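Local coordinates for protein 2-pyrone-4,6-dicarboxylic acid hydrolase, putative (Pseudomonas putida, PDB 2FFI) that is of unproven function but probably hydrolyses 2-pyrone-4,6-dicarboxylate as a lactonase of the TIM-barrel amidohydrolase family, at residues 146-150 against 179-185. Coordinates in Å, arbitrary orientation, origin at the centre of the assembly. Residue numbers count along the deposited sequence, not the author numbering.
Sequences VADIP and QPGFAEL
Two turns meet backbone to backbone at a glycine: the CA atoms of A147 and G181 lie 3.7 Å apart, and G181 CA approaches V146 O at 3.3 Å in a CA-H...O contact. A CB on G181 would clash with V146 O and A147 N. Residues 146-148 have helical phi/psi and lead into helix 149-156, with I149 N hydrogen-bonded to V146 O (3.2 Å). Residues 179-181 lead into the short helix 182-185, where L185 N hydrogen-bonds to G181 O (3.3 Å). The segments diverge to 6.3 Å between the CA atoms of P150 and L185. V146 (chi1 p) sets CG2 3.9 Å from F182 CB, and this methyl also lies at the F182 ring edge, near its plane; I149 CG2 meets L185 CD2 at 4.3 Å, and both side chains also touch I165 on strand 163-165. E184 (chi1 m, chi2 t) brings OE1 into van der Waals contact with P150 CG (3.1 Å); its OE2 makes a long, weak ion pair with R154. The contact joins successive beta-alpha units of the TIM barrel. Without hydrogen bonds between the segments, cohesion probably rests on van der Waals packing and the G181 backbone approach.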
loop_
_atom_site.group_PDB
_atom_site.type_symbol
_atom_site.label_atom_id
_atom_site.label_comp_id
_atom_site.label_asym_id
_atom_site.label_seq_id
_atom_site.Cartn_x
_atom_site.Cartn_y
_atom_site.Cartn_z
ATOM N N VAL A 146 -8.580 -10.624 -4.918
ATOM C CA VAL A 146 -9.733 -9.767 -5.170
ATOM C C VAL A 146 -11.017 -10.442 -4.731
ATOM O O VAL A 146 -11.977 -9.767 -4.362
ATOM C CB VAL A 146 -9.901 -9.414 -6.654
ATOM C CG1 VAL A 146 -10.367 -10.626 -7.439
ATOM C CG2 VAL A 146 -10.908 -8.294 -6.792
ATOM N N ALA A 147 -11.025 -11.774 -4.771
ATOM C CA ALA A 147 -12.202 -12.553 -4.404
ATOM C C ALA A 147 -12.686 -12.254 -2.995
ATOM O O ALA A 147 -13.892 -12.251 -2.747
ATOM C CB ALA A 147 -11.913 -14.034 -4.553
ATOM N N ASP A 148 -11.754 -11.974 -2.086
ATOM C CA ASP A 148 -12.100 -11.687 -0.695
ATOM C C ASP A 148 -12.177 -10.198 -0.332
ATOM O O ASP A 148 -12.684 -9.834 0.737
ATOM C CB ASP A 148 -11.112 -12.393 0.231
ATOM C CG ASP A 148 -11.346 -13.881 0.283
ATOM O OD1 ASP A 148 -10.356 -14.652 0.206
ATOM O OD2 ASP A 148 -12.533 -14.281 0.404
ATOM N N ILE A 149 -11.700 -9.337 -1.226
ATOM C CA ILE A 149 -11.719 -7.903 -0.977
ATOM C C ILE A 149 -13.102 -7.344 -0.644
ATOM O O ILE A 149 -13.291 -6.775 0.427
ATOM C CB ILE A 149 -11.119 -7.144 -2.178
ATOM C CG1 ILE A 149 -9.653 -7.528 -2.324
ATOM C CG2 ILE A 149 -11.247 -5.640 -1.998
ATOM C CD1 ILE A 149 -8.850 -7.299 -1.083
ATOM N N PRO A 150 -14.088 -7.500 -1.545
ATOM C CA PRO A 150 -15.426 -6.969 -1.243
ATOM C C PRO A 150 -16.024 -7.406 0.102
ATOM O O PRO A 150 -16.892 -6.723 0.647
ATOM C CB PRO A 150 -16.267 -7.437 -2.431
ATOM C CG PRO A 150 -15.558 -8.686 -2.890
ATOM C CD PRO A 150 -14.101 -8.273 -2.798
ATOM N N GLN A 179 -14.004 -10.921 -13.248
ATOM C CA GLN A 179 -13.528 -11.890 -12.269
ATOM C C GLN A 179 -14.484 -11.955 -11.098
ATOM O O GLN A 179 -15.241 -11.015 -10.851
ATOM C CB GLN A 179 -12.166 -11.483 -11.727
ATOM C CG GLN A 179 -11.000 -11.819 -12.597
ATOM C CD GLN A 179 -9.724 -11.256 -12.042
ATOM O OE1 GLN A 179 -9.373 -11.495 -10.890
ATOM N NE2 GLN A 179 -9.020 -10.493 -12.857
ATOM N N PRO A 180 -14.439 -13.056 -10.340
ATOM C CA PRO A 180 -15.313 -13.235 -9.183
ATOM C C PRO A 180 -15.194 -12.137 -8.129
ATOM O O PRO A 180 -16.167 -11.823 -7.445
ATOM C CB PRO A 180 -14.896 -14.603 -8.658
ATOM C CG PRO A 180 -13.450 -14.665 -9.013
ATOM C CD PRO A 180 -13.475 -14.165 -10.434
ATOM N N GLY A 181 -14.017 -11.544 -7.982
ATOM C CA GLY A 181 -13.885 -10.496 -6.982
ATOM C C GLY A 181 -13.786 -9.081 -7.539
ATOM O O GLY A 181 -14.266 -8.111 -6.943
ATOM N N PHE A 182 -13.155 -8.959 -8.697
ATOM C CA PHE A 182 -12.977 -7.662 -9.314
ATOM C C PHE A 182 -14.277 -7.053 -9.793
ATOM O O PHE A 182 -14.418 -5.834 -9.848
ATOM C CB PHE A 182 -12.021 -7.764 -10.483
ATOM C CG PHE A 182 -11.373 -6.471 -10.818
ATOM C CD1 PHE A 182 -10.347 -5.981 -10.028
ATOM C CD2 PHE A 182 -11.780 -5.739 -11.920
ATOM C CE1 PHE A 182 -9.732 -4.784 -10.333
ATOM C CE2 PHE A 182 -11.171 -4.537 -12.235
ATOM C CZ PHE A 182 -10.142 -4.060 -11.439
ATOM N N ALA A 183 -15.217 -7.906 -10.171
ATOM C CA ALA A 183 -16.503 -7.436 -10.648
ATOM C C ALA A 183 -17.204 -6.662 -9.546
ATOM O O ALA A 183 -17.620 -5.521 -9.750
ATOM C CB ALA A 183 -17.354 -8.600 -11.081
ATOM N N GLU A 184 -17.336 -7.280 -8.376
ATOM C CA GLU A 184 -17.995 -6.626 -7.241
ATOM C C GLU A 184 -17.265 -5.338 -6.889
ATOM O O GLU A 184 -17.860 -4.401 -6.381
ATOM C CB GLU A 184 -17.998 -7.554 -6.018
ATOM C CG GLU A 184 -18.676 -8.897 -6.217
ATOM C CD GLU A 184 -18.475 -9.845 -5.033
ATOM O OE1 GLU A 184 -17.336 -10.325 -4.835
ATOM O OE2 GLU A 184 -19.454 -10.103 -4.293
ATOM N N LEU A 185 -15.969 -5.306 -7.168
ATOM C CA LEU A 185 -15.145 -4.141 -6.882
ATOM C C LEU A 185 -15.549 -2.936 -7.757
ATOM O O LEU A 185 -15.628 -1.810 -7.262
ATOM C CB LEU A 185 -13.670 -4.509 -7.087
ATOM C CG LEU A 185 -12.549 -3.617 -6.560
ATOM C CD1 LEU A 185 -12.416 -2.391 -7.440
ATOM C CD2 LEU A 185 -12.828 -3.227 -5.119
#